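PDB 3PXV: nitroreductase, which binds flavin mononucleotide as its cofactor and probably acts as an FMN-dependent oxidoreductase of the nitroreductase family. Local coordinates for residues 12-17 with 169-174; 17-22 with 128-133; 34-39 with 114-119; 47-52 with 98-103. One frame throughout, in Å; residues are numbered along the deposited sequence.

Interaction 1. Residues 12-17 with 169-174; sequences ERYSCR and GHANTT. With FMN (flavin mononucleotide), chain F.
The Tyr14 ring presents its hydroxyl edge to Ala171, whose CB lies near the ring plane, 3.1 Å from Tyr14 OH. Farther round the rim, beside CD1, the carbonyl O of Glu12 also lies in the ring plane. The side chain of Thr174 crosses that of Tyr14 at about a right angle, with OG1 3.7 Å from Tyr14 OH. Of the two guanidinium groups, that of Arg17 has Ser15 CB over one face, offset toward the rim, while that of Arg13 holds the phosphorus of FMN in plane at its edge. Cys16 completes the apolar patch: SG stands anti to the backbone N (chi1 176°) and 3.9 Å from Ala171 CB. A water ties the backbones together, accepting from Arg17 N and donating to Thr173 O at 2.7 Å; the hydroxyl of Thr173 is taken by Asp18.

The other side of residues 12-17 grips the phosphate. Arg13 NH1 donates to FMN O2P at 2.7 Å, and NH2 reaches O3P at 3.0 Å, with a weak second bond to O2P. Ser15 adds its backbone N, bound to O1P at 2.8 Å, and its hydroxyl, which donates to O2P at 2.6 Å. All three terminal phosphate oxygens are thereby engaged, and the arginine would probably offset much of their negative charge. The loop 12-17 thus carries the cofactor on one side and rests on the loop after strand 161-169 on the other, an arrangement belonging to the phosphate end of the FMN site in the nitroreductase fold; Lys175 and His178 also bond to the cofactor.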
# COMPACT_ATOMS: atom_id res chain seq x y z
N GLU B 12 6.52 -13.37 -7.20
CA GLU B 12 6.82 -13.23 -8.62
C GLU B 12 6.51 -11.86 -9.24
O GLU B 12 6.96 -11.59 -10.34
CB GLU B 12 6.09 -14.32 -9.41
CG GLU B 12 4.59 -14.09 -9.61
CD GLU B 12 3.84 -15.35 -10.06
OE1 GLU B 12 4.49 -16.38 -10.37
OE2 GLU B 12 2.59 -15.31 -10.07
N ARG B 13 5.75 -11.02 -8.53
CA ARG B 13 5.37 -9.72 -9.03
C ARG B 13 6.63 -8.93 -9.24
O ARG B 13 7.46 -8.86 -8.36
CB ARG B 13 4.49 -8.99 -8.05
CG ARG B 13 4.10 -7.55 -8.51
CD ARG B 13 4.14 -6.52 -7.35
NE ARG B 13 5.44 -6.63 -6.70
CZ ARG B 13 6.58 -6.12 -7.16
NH1 ARG B 13 6.63 -5.36 -8.25
NH2 ARG B 13 7.69 -6.32 -6.48
N TYR B 14 6.75 -8.32 -10.41
CA TYR B 14 7.95 -7.58 -10.77
C TYR B 14 7.51 -6.32 -11.53
O TYR B 14 6.37 -6.26 -12.02
CB TYR B 14 8.86 -8.46 -11.67
CG TYR B 14 8.31 -8.68 -13.09
CD1 TYR B 14 7.40 -9.69 -13.36
CD2 TYR B 14 8.72 -7.87 -14.15
CE1 TYR B 14 6.89 -9.88 -14.65
CE2 TYR B 14 8.22 -8.05 -15.45
CZ TYR B 14 7.30 -9.07 -15.69
OH TYR B 14 6.80 -9.27 -16.95
N SER B 15 8.41 -5.35 -11.64
CA SER B 15 8.12 -4.13 -12.38
C SER B 15 8.43 -4.30 -13.86
O SER B 15 9.58 -4.41 -14.25
CB SER B 15 8.92 -2.96 -11.82
OG SER B 15 8.40 -2.55 -10.57
N CYS B 16 7.40 -4.32 -14.69
CA CYS B 16 7.62 -4.47 -16.13
C CYS B 16 7.93 -3.12 -16.78
O CYS B 16 7.21 -2.13 -16.54
CB CYS B 16 6.38 -5.09 -16.78
SG CYS B 16 6.44 -5.24 -18.56
N ARG B 17 8.97 -3.08 -17.61
CA ARG B 17 9.31 -1.84 -18.30
C ARG B 17 9.41 -1.99 -19.84
O ARG B 17 10.21 -1.32 -20.50
CB ARG B 17 10.60 -1.26 -17.73
CG ARG B 17 10.42 -0.77 -16.33
CD ARG B 17 11.63 0.01 -15.85
NE ARG B 17 11.41 0.44 -14.48
CZ ARG B 17 11.82 -0.22 -13.40
NH1 ARG B 17 12.54 -1.34 -13.52
NH2 ARG B 17 11.53 0.26 -12.19
N GLY B 169 -0.46 -4.31 -18.92
CA GLY B 169 -0.39 -4.88 -20.26
C GLY B 169 0.24 -6.25 -20.23
O GLY B 169 0.22 -6.91 -19.21
N HIS B 170 0.74 -6.69 -21.37
CA HIS B 170 1.47 -7.95 -21.49
C HIS B 170 2.94 -7.63 -21.66
O HIS B 170 3.29 -6.72 -22.42
CB HIS B 170 0.95 -8.78 -22.66
CG HIS B 170 -0.42 -9.32 -22.43
ND1 HIS B 170 -0.64 -10.44 -21.64
CD2 HIS B 170 -1.63 -8.91 -22.85
CE1 HIS B 170 -1.94 -10.68 -21.59
NE2 HIS B 170 -2.56 -9.76 -22.32
N ALA B 171 3.80 -8.35 -20.94
CA ALA B 171 5.26 -8.12 -21.02
C ALA B 171 5.83 -8.51 -22.38
O ALA B 171 5.56 -9.59 -22.89
CB ALA B 171 6.02 -8.89 -19.91
N ASN B 172 6.59 -7.59 -22.96
CA ASN B 172 7.33 -7.88 -24.17
C ASN B 172 8.62 -8.50 -23.67
O ASN B 172 9.04 -9.54 -24.16
CB ASN B 172 7.60 -6.62 -24.97
CG ASN B 172 8.25 -6.91 -26.31
OD1 ASN B 172 7.99 -7.94 -26.94
ND2 ASN B 172 9.09 -5.99 -26.75
N THR B 173 9.24 -7.85 -22.67
CA THR B 173 10.46 -8.37 -22.04
C THR B 173 10.29 -8.38 -20.52
O THR B 173 9.68 -7.51 -19.92
CB THR B 173 11.76 -7.60 -22.48
OG1 THR B 173 11.84 -6.33 -21.84
CG2 THR B 173 11.81 -7.40 -24.01
N THR B 174 10.85 -9.43 -19.93
CA THR B 174 10.78 -9.71 -18.49
C THR B 174 11.91 -9.08 -17.64
O THR B 174 12.88 -8.48 -18.15
CB THR B 174 10.76 -11.26 -18.34
OG1 THR B 174 9.39 -11.68 -18.19
CG2 THR B 174 11.61 -11.76 -17.18
N1 FMN F . 9.45 2.46 -11.78
C2 FMN F . 9.56 3.21 -12.94
O2 FMN F . 10.18 2.80 -13.92
N3 FMN F . 8.96 4.43 -13.00
C4 FMN F . 8.26 4.95 -11.94
O4 FMN F . 7.75 6.05 -12.07
C4A FMN F . 8.15 4.20 -10.77
N5 FMN F . 7.45 4.66 -9.69
C5A FMN F . 7.14 3.81 -8.66
C6 FMN F . 6.21 4.22 -7.70
C7 FMN F . 5.86 3.39 -6.64
C7M FMN F . 4.87 3.87 -5.65
C8 FMN F . 6.45 2.14 -6.55
C8M FMN F . 6.12 1.20 -5.44
C9 FMN F . 7.37 1.72 -7.51
C9A FMN F . 7.73 2.56 -8.58
N10 FMN F . 8.64 2.19 -9.55
C10 FMN F . 8.75 2.94 -10.70
C1' FMN F . 9.03 0.74 -9.64
C2' FMN F . 10.19 0.46 -8.70
O2' FMN F . 11.37 0.92 -9.31
C3' FMN F . 10.24 -1.03 -8.39
O3' FMN F . 9.06 -1.45 -7.72
C4' FMN F . 11.43 -1.34 -7.49
O4' FMN F . 12.57 -1.02 -8.23
C5' FMN F . 11.48 -2.80 -7.06
O5' FMN F . 11.50 -3.65 -8.19
P FMN F . 10.31 -4.68 -8.49
O1P FMN F . 10.57 -5.27 -9.84
O2P FMN F . 8.93 -4.00 -8.50
O3P FMN F . 10.43 -5.71 -7.42
O HOH W 1 10.46 -5.65 -18.20

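Interaction 2. Residues 17-22 with 128-133; sequences RDFKNE and GIANIM. With FMN (flavin mononucleotide), chain F.
Arg17 and Ile132 meet through extended side chains: Arg17 starts with CG beside the backbone N (chi1 -68°) and runs extended from CG to NE, while Ile132 is anti at both torsions (chi2 179°), which carries CD1 out to it. The two side chains cross at about a right angle, and Ile132 CD1 sits 3.7 Å from Arg17 NE and equally close to its CG. The same methyl lies 3.5 Å from FMN N1, so it packs against the arginine and the flavin edge together, beside the bonds that join them. Deeper in, Phe19 turns its ring edge to strand 130-133; CE2 is 3.6 Å from Ala130 O, which lies in the ring plane, and 4.0 Å from Ala130 CB. Met133, a selenomethionine here, lays CB 3.4 Å from FMN C8, and Pro40 of the second subunit packs against it.

Arg17 NE donates to FMN O2 at 2.7 Å in a nearly straight bond (173°). Arg17 NH2 donates to FMN N1 at 3.1 Å, with a weak extra reach to O2. An alanine in place of Arg17 would probably leave flavin O2 and N1 without these donors and open a gap beside the Ile132 methyl. Because the cationic group lies with its edge toward the N1-C2-O2 side of the ring, it is likely to stabilise the negative charge that gathers there when the flavin is reduced, as arginines and lysines at this position do in many flavoproteins.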
# COMPACT_ATOMS: atom_id res chain seq x y z
N ARG B 17 8.97 -3.08 -17.61
CA ARG B 17 9.31 -1.84 -18.30
C ARG B 17 9.41 -1.99 -19.84
O ARG B 17 10.21 -1.32 -20.50
CB ARG B 17 10.60 -1.26 -17.73
CG ARG B 17 10.42 -0.77 -16.33
CD ARG B 17 11.63 0.01 -15.85
NE ARG B 17 11.41 0.44 -14.48
CZ ARG B 17 11.82 -0.22 -13.40
NH1 ARG B 17 12.54 -1.34 -13.52
NH2 ARG B 17 11.53 0.26 -12.19
N ASP B 18 8.57 -2.83 -20.40
CA ASP B 18 8.58 -3.08 -21.83
C ASP B 18 7.32 -3.88 -22.12
O ASP B 18 7.28 -5.11 -21.93
CB ASP B 18 9.84 -3.86 -22.20
CG ASP B 18 9.95 -4.14 -23.67
OD1 ASP B 18 9.19 -3.54 -24.45
OD2 ASP B 18 10.80 -4.96 -24.05
N PHE B 19 6.28 -3.17 -22.54
CA PHE B 19 4.98 -3.77 -22.82
C PHE B 19 4.67 -3.92 -24.31
O PHE B 19 5.09 -3.10 -25.12
CB PHE B 19 3.88 -2.88 -22.23
CG PHE B 19 3.89 -2.79 -20.71
CD1 PHE B 19 4.61 -1.81 -20.07
CD2 PHE B 19 3.09 -3.62 -19.95
CE1 PHE B 19 4.58 -1.69 -18.69
CE2 PHE B 19 3.07 -3.52 -18.56
CZ PHE B 19 3.80 -2.55 -17.94
N LYS B 20 3.91 -4.95 -24.65
CA LYS B 20 3.39 -5.17 -25.98
C LYS B 20 2.21 -4.19 -26.11
O LYS B 20 1.73 -3.67 -25.09
CB LYS B 20 2.92 -6.63 -26.17
CG LYS B 20 4.06 -7.67 -26.03
CD LYS B 20 3.58 -9.13 -25.84
CE LYS B 20 3.48 -9.92 -27.11
NZ LYS B 20 4.82 -10.20 -27.73
N ASN B 21 1.75 -3.92 -27.32
CA ASN B 21 0.64 -2.98 -27.50
C ASN B 21 -0.75 -3.61 -27.25
O ASN B 21 -1.75 -2.89 -27.18
CB ASN B 21 0.72 -2.24 -28.87
CG ASN B 21 0.55 -3.17 -30.07
OD1 ASN B 21 0.54 -4.39 -29.94
ND2 ASN B 21 0.43 -2.57 -31.26
N GLU B 22 -0.79 -4.92 -27.07
CA GLU B 22 -2.04 -5.65 -26.84
C GLU B 22 -2.75 -5.23 -25.55
O GLU B 22 -2.19 -5.30 -24.46
CB GLU B 22 -1.76 -7.15 -26.79
CG GLU B 22 -3.03 -8.03 -26.76
CD GLU B 22 -2.71 -9.51 -26.63
OE1 GLU B 22 -1.61 -9.86 -26.12
OE2 GLU B 22 -3.56 -10.32 -27.05
N GLY B 128 -2.03 -12.84 -14.85
CA GLY B 128 -1.10 -12.90 -15.97
C GLY B 128 -0.91 -11.56 -16.66
O GLY B 128 -0.35 -11.51 -17.77
N ILE B 129 -1.36 -10.47 -16.01
CA ILE B 129 -1.21 -9.12 -16.55
C ILE B 129 0.02 -8.43 -15.94
O ILE B 129 0.08 -8.18 -14.73
CB ILE B 129 -2.45 -8.25 -16.29
CG1 ILE B 129 -3.70 -8.86 -16.92
CG2 ILE B 129 -2.23 -6.83 -16.80
CD1 ILE B 129 -3.56 -9.21 -18.40
N ALA B 130 0.98 -8.09 -16.79
CA ALA B 130 2.19 -7.40 -16.37
C ALA B 130 1.82 -6.00 -15.93
O ALA B 130 0.88 -5.39 -16.43
CB ALA B 130 3.20 -7.36 -17.52
N ASN B 131 2.59 -5.47 -14.98
CA ASN B 131 2.30 -4.17 -14.41
C ASN B 131 3.53 -3.47 -13.82
O ASN B 131 4.59 -4.08 -13.65
CB ASN B 131 1.27 -4.34 -13.30
CG ASN B 131 1.73 -5.27 -12.21
OD1 ASN B 131 2.38 -4.83 -11.25
ND2 ASN B 131 1.46 -6.59 -12.36
N ILE B 132 3.36 -2.19 -13.51
CA ILE B 132 4.37 -1.42 -12.83
C ILE B 132 3.72 -0.18 -12.21
O ILE B 132 2.89 0.48 -12.86
CB ILE B 132 5.51 -0.96 -13.78
CG1 ILE B 132 6.63 -0.34 -12.96
CG2 ILE B 132 5.01 0.10 -14.83
CD1 ILE B 132 7.83 0.12 -13.79
N MSE B 133 4.09 0.13 -10.95
CA MSE B 133 3.68 1.37 -10.28
C MSE B 133 4.43 2.51 -10.96
O MSE B 133 5.64 2.43 -11.20
CB MSE B 133 4.02 1.36 -8.78
CG MSE B 133 2.82 1.13 -7.83
SE MSE B 133 2.14 -0.63 -7.84
CE MSE B 133 2.97 -1.24 -6.26
N1 FMN F . 9.45 2.46 -11.78
C2 FMN F . 9.56 3.21 -12.94
O2 FMN F . 10.18 2.80 -13.92
N3 FMN F . 8.96 4.43 -13.00
C4 FMN F . 8.26 4.95 -11.94
O4 FMN F . 7.75 6.05 -12.07
C4A FMN F . 8.15 4.20 -10.77
N5 FMN F . 7.45 4.66 -9.69
C5A FMN F . 7.14 3.81 -8.66
C6 FMN F . 6.21 4.22 -7.70
C7 FMN F . 5.86 3.39 -6.64
C7M FMN F . 4.87 3.87 -5.65
C8 FMN F . 6.45 2.14 -6.55
C8M FMN F . 6.12 1.20 -5.44
C9 FMN F . 7.37 1.72 -7.51
C9A FMN F . 7.73 2.56 -8.58
N10 FMN F . 8.64 2.19 -9.55
C10 FMN F . 8.75 2.94 -10.70
C1' FMN F . 9.03 0.74 -9.64
C2' FMN F . 10.19 0.46 -8.70
O2' FMN F . 11.37 0.92 -9.31
C3' FMN F . 10.24 -1.03 -8.39
O3' FMN F . 9.06 -1.45 -7.72
C4' FMN F . 11.43 -1.34 -7.49
O4' FMN F . 12.57 -1.02 -8.23
C5' FMN F . 11.48 -2.80 -7.06
O5' FMN F . 11.50 -3.65 -8.19
P FMN F . 10.31 -4.68 -8.49
O1P FMN F . 10.57 -5.27 -9.84
O2P FMN F . 8.93 -4.00 -8.50
O3P FMN F . 10.43 -5.71 -7.42

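Interaction 3. Residues 34-39 with 114-119; sequences EAAIQA and GILCQT
Ala39 and Thr119 mark the tight part of this contact. Ala39 points its CB toward helix 106-126, where it lies 3.8 Å from Leu116 CA, with Ile115 CG2 and Thr119 OG1 at similar range. The CG2 methyl of Thr119, anti to its backbone N, comes within 3.3 Å of Ala35 O. Leu116 fills the next position, its CG 4.0 Å from Ala36 CB and its CD1 3.7 Å from Ala36 O. Side chains no larger than a methyl on Ala35, Ala36 and Ala39 let the backbones approach closely: the CA atoms of Ala39 and Leu116 are 5.3 Å apart.

Thr119 OG1 donates to Ile115 O at 2.8 Å, and Thr119 N reaches the same oxygen from the opposite face of its plane. This bond helps fix the rotation of the threonine and so aims CG2 at the alanine backbone. OG1 also meets Gln118 NE2 of the second subunit.

The far side of residues 34-39 is looser. Glu34 and Gln38 are only partly buried there, and their neighbours include Lys182 and Ala11 of the second subunit. The type I turn from Ala36 to Ala39 leads the chain off helix 26-36 against helix 106-126, and Ile115 reaches a bound FMN and Met133 of the second subunit. FMN bound at the interface between two subunits, with residues of both chains around it, is characteristic of the dimeric nitroreductase fold, and this contact supplies part of that interface.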
# COMPACT_ATOMS: atom_id res chain seq x y z
N GLU B 34 -12.07 -4.24 -9.54
CA GLU B 34 -12.95 -4.71 -8.47
C GLU B 34 -12.07 -5.04 -7.29
O GLU B 34 -12.41 -4.80 -6.16
CB GLU B 34 -13.79 -5.92 -8.90
CG GLU B 34 -14.48 -6.77 -7.78
CD GLU B 34 -15.62 -6.07 -7.01
OE1 GLU B 34 -16.05 -4.97 -7.39
OE2 GLU B 34 -16.10 -6.65 -6.01
N ALA B 35 -10.88 -5.59 -7.57
CA ALA B 35 -9.94 -5.95 -6.53
C ALA B 35 -9.45 -4.68 -5.83
O ALA B 35 -9.37 -4.62 -4.61
CB ALA B 35 -8.78 -6.75 -7.11
N ALA B 36 -9.17 -3.64 -6.61
CA ALA B 36 -8.69 -2.38 -6.05
C ALA B 36 -9.66 -1.79 -5.01
O ALA B 36 -9.26 -1.41 -3.92
CB ALA B 36 -8.40 -1.38 -7.17
N ILE B 37 -10.94 -1.77 -5.34
CA ILE B 37 -11.92 -1.18 -4.43
C ILE B 37 -12.14 -2.03 -3.18
O ILE B 37 -12.81 -1.60 -2.24
CB ILE B 37 -13.26 -0.80 -5.16
CG1 ILE B 37 -14.00 -2.01 -5.74
CG2 ILE B 37 -12.98 0.22 -6.28
CD1 ILE B 37 -15.48 -1.71 -6.01
N GLN B 38 -11.56 -3.23 -3.15
CA GLN B 38 -11.63 -4.09 -1.97
C GLN B 38 -10.45 -3.79 -1.02
O GLN B 38 -10.31 -4.41 0.05
CB GLN B 38 -11.67 -5.58 -2.37
CG GLN B 38 -12.95 -5.98 -3.12
CD GLN B 38 -12.85 -7.29 -3.90
OE1 GLN B 38 -11.77 -7.76 -4.27
NE2 GLN B 38 -14.01 -7.88 -4.20
N ALA B 39 -9.63 -2.82 -1.41
CA ALA B 39 -8.51 -2.40 -0.58
C ALA B 39 -9.02 -1.76 0.71
O ALA B 39 -10.00 -1.03 0.70
CB ALA B 39 -7.62 -1.40 -1.36
N GLY B 114 -1.15 3.62 -1.43
CA GLY B 114 -0.20 2.53 -1.64
C GLY B 114 -0.84 1.17 -1.42
O GLY B 114 -0.53 0.22 -2.10
N ILE B 115 -1.75 1.11 -0.45
CA ILE B 115 -2.49 -0.11 -0.18
C ILE B 115 -3.27 -0.51 -1.40
O ILE B 115 -3.31 -1.68 -1.75
CB ILE B 115 -3.44 0.08 0.99
CG1 ILE B 115 -2.62 0.17 2.28
CG2 ILE B 115 -4.46 -1.07 1.03
CD1 ILE B 115 -3.42 0.36 3.56
N LEU B 116 -3.90 0.45 -2.06
CA LEU B 116 -4.71 0.14 -3.21
C LEU B 116 -3.84 -0.20 -4.44
O LEU B 116 -4.17 -1.14 -5.19
CB LEU B 116 -5.68 1.27 -3.48
CG LEU B 116 -6.67 1.20 -4.65
CD1 LEU B 116 -7.90 2.00 -4.33
CD2 LEU B 116 -6.00 1.68 -5.96
N CYS B 117 -2.75 0.53 -4.65
CA CYS B 117 -1.90 0.27 -5.81
C CYS B 117 -1.29 -1.11 -5.75
O CYS B 117 -1.19 -1.77 -6.77
CB CYS B 117 -0.87 1.37 -6.03
SG CYS B 117 -1.71 2.89 -6.62
N GLN B 118 -0.91 -1.56 -4.55
CA GLN B 118 -0.37 -2.93 -4.38
C GLN B 118 -1.48 -3.94 -4.65
O GLN B 118 -1.25 -4.96 -5.28
CB GLN B 118 0.27 -3.13 -3.00
CG GLN B 118 0.81 -4.52 -2.71
CD GLN B 118 1.96 -4.97 -3.61
OE1 GLN B 118 2.20 -4.40 -4.64
NE2 GLN B 118 2.65 -6.03 -3.21
N THR B 119 -2.70 -3.65 -4.20
CA THR B 119 -3.80 -4.58 -4.46
C THR B 119 -4.00 -4.74 -5.98
O THR B 119 -4.19 -5.86 -6.48
CB THR B 119 -5.06 -4.10 -3.83
OG1 THR B 119 -4.83 -3.93 -2.43
CG2 THR B 119 -6.19 -5.12 -4.06

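Interaction 4. Residues 47-52 with 98-103; sequences AWRVIV and VVPIDP
Ile51 and Val98 form the firm end of the pairing, an antiparallel hydrogen-bonded pair in which Val98 N donates to Ile51 O at 2.9 Å and Ile51 N to Val98 O at 3.2 Å. Farther along, Asp102 N reaches Ala47 O at 3.3 Å from above the carbonyl plane (39° out of it), and the bond from Arg49 N to Pro100 O is weak. Pro100 has no N-H to offer Arg49 O; its CD lies 3.4 Å from that oxygen instead, and Val99 CA gives it a CA-H...O contact. Arg49 folds back on its own segment, with chi2 at -67° bending the chain, and NH1 donates to Trp48 O at 2.7 Å.

Around this backbone frame the side chains pack. The proline ring packs against both Arg49 CB, 3.9 Å from its CG, and Ile51 CD1, 4.0 Å from its CD, the isoleucine crossing it obliquely. A glycine in place of Pro100 would probably open a gap beside Ile51 CD1 and take from Arg49 CB the ring it packs on. On the other face Trp48 CB meets Val99 CG1 at 3.9 Å.

Strand 50-53 is the outermost of the sheet within this chain, yet residues 50-52 pair in parallel with a strand of the second subunit. Phe156 covers the face of Ile51 and Pro100, whereas helices 26-36 and 106-126 pack on the face of Val50 and Val99.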
# COMPACT_ATOMS: atom_id res chain seq x y z
N ALA B 47 -10.52 7.62 0.27
CA ALA B 47 -10.25 8.93 -0.31
C ALA B 47 -9.45 8.77 -1.61
O ALA B 47 -8.41 9.39 -1.80
CB ALA B 47 -9.50 9.81 0.70
N TRP B 48 -9.97 7.92 -2.48
CA TRP B 48 -9.38 7.63 -3.76
C TRP B 48 -10.43 7.33 -4.80
O TRP B 48 -11.61 7.36 -4.49
CB TRP B 48 -8.42 6.46 -3.64
CG TRP B 48 -8.73 5.33 -2.67
CD1 TRP B 48 -8.01 5.03 -1.59
CD2 TRP B 48 -9.75 4.32 -2.76
NE1 TRP B 48 -8.50 3.92 -0.97
CE2 TRP B 48 -9.56 3.45 -1.68
CE3 TRP B 48 -10.78 4.05 -3.65
CZ2 TRP B 48 -10.39 2.35 -1.44
CZ3 TRP B 48 -11.60 2.95 -3.42
CH2 TRP B 48 -11.40 2.12 -2.33
N ARG B 49 -10.00 7.13 -6.05
CA ARG B 49 -10.88 6.66 -7.13
C ARG B 49 -10.04 5.72 -8.00
O ARG B 49 -8.82 5.83 -8.00
CB ARG B 49 -11.42 7.78 -8.02
CG ARG B 49 -12.32 8.79 -7.37
CD ARG B 49 -13.66 8.21 -6.93
NE ARG B 49 -14.50 9.28 -6.37
CZ ARG B 49 -14.37 9.81 -5.15
NH1 ARG B 49 -13.44 9.39 -4.31
NH2 ARG B 49 -15.19 10.79 -4.77
N VAL B 50 -10.71 4.84 -8.74
CA VAL B 50 -10.03 3.88 -9.60
C VAL B 50 -10.43 4.20 -11.05
O VAL B 50 -11.53 3.83 -11.49
CB VAL B 50 -10.38 2.43 -9.19
CG1 VAL B 50 -9.81 1.39 -10.15
CG2 VAL B 50 -9.91 2.19 -7.78
N ILE B 51 -9.55 4.91 -11.76
CA ILE B 51 -9.81 5.33 -13.12
C ILE B 51 -9.03 4.44 -14.08
O ILE B 51 -7.80 4.54 -14.16
CB ILE B 51 -9.42 6.82 -13.30
CG1 ILE B 51 -10.17 7.69 -12.30
CG2 ILE B 51 -9.72 7.31 -14.73
CD1 ILE B 51 -9.75 9.10 -12.30
N VAL B 52 -9.73 3.56 -14.80
CA VAL B 52 -9.09 2.64 -15.76
C VAL B 52 -8.98 3.36 -17.09
O VAL B 52 -9.98 3.53 -17.78
CB VAL B 52 -9.92 1.32 -15.97
CG1 VAL B 52 -9.28 0.47 -17.07
CG2 VAL B 52 -10.01 0.50 -14.68
N VAL B 98 -5.18 5.03 -12.97
CA VAL B 98 -4.76 6.24 -12.28
C VAL B 98 -5.53 6.34 -10.99
O VAL B 98 -6.75 6.18 -11.01
CB VAL B 98 -5.02 7.49 -13.15
CG1 VAL B 98 -4.63 8.77 -12.41
CG2 VAL B 98 -4.22 7.35 -14.50
N VAL B 99 -4.83 6.55 -9.87
CA VAL B 99 -5.44 6.66 -8.54
C VAL B 99 -5.28 8.06 -7.97
O VAL B 99 -4.25 8.39 -7.40
CB VAL B 99 -4.89 5.63 -7.54
CG1 VAL B 99 -5.68 5.69 -6.24
CG2 VAL B 99 -4.98 4.25 -8.10
N PRO B 100 -6.28 8.92 -8.19
CA PRO B 100 -6.20 10.24 -7.60
C PRO B 100 -6.57 10.17 -6.11
O PRO B 100 -7.23 9.23 -5.68
CB PRO B 100 -7.26 11.02 -8.38
CG PRO B 100 -8.27 10.00 -8.69
CD PRO B 100 -7.47 8.78 -9.05
N ILE B 101 -6.18 11.16 -5.35
CA ILE B 101 -6.44 11.13 -3.92
C ILE B 101 -6.84 12.50 -3.40
O ILE B 101 -6.57 13.53 -4.05
CB ILE B 101 -5.22 10.58 -3.11
CG1 ILE B 101 -3.99 11.46 -3.26
CG2 ILE B 101 -4.83 9.17 -3.50
CD1 ILE B 101 -2.93 11.12 -2.21
N ASP B 102 -7.51 12.51 -2.25
CA ASP B 102 -7.92 13.73 -1.58
C ASP B 102 -6.69 14.20 -0.81
O ASP B 102 -6.22 13.50 0.06
CB ASP B 102 -9.09 13.43 -0.64
CG ASP B 102 -9.69 14.70 0.02
OD1 ASP B 102 -9.10 15.79 -0.07
OD2 ASP B 102 -10.78 14.59 0.62
N PRO B 103 -6.12 15.35 -1.16
CA PRO B 103 -4.94 15.82 -0.45
C PRO B 103 -5.19 16.40 0.96
O PRO B 103 -4.23 16.59 1.69
CB PRO B 103 -4.41 16.94 -1.36
CG PRO B 103 -5.60 17.43 -2.07
CD PRO B 103 -6.47 16.24 -2.29

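Along the chain the contacts are nested: interaction 4 lies within the loop closed by interaction 3, which lies within that of interaction 2, itself inside interaction 1. Interactions 1 and 2 share Arg17, have centres about 5 Å apart and both touch the FMN. Interactions 3 and 4, with centres about 11 Å apart, meet where Leu116 packs on Trp48 and Val99. Helix 106-126 bridges the pairs, since Met133 packs against Cys117 and Gln118. Interactions 2 and 4, with centres about 21 Å apart, involve the strands that are outermost in the sheet within this chain. Cofactor binding and dimer contacts are thus interwoven: interactions 1 and 2 hold one FMN, and Ile115 in interaction 3 touches an FMN near the second subunit.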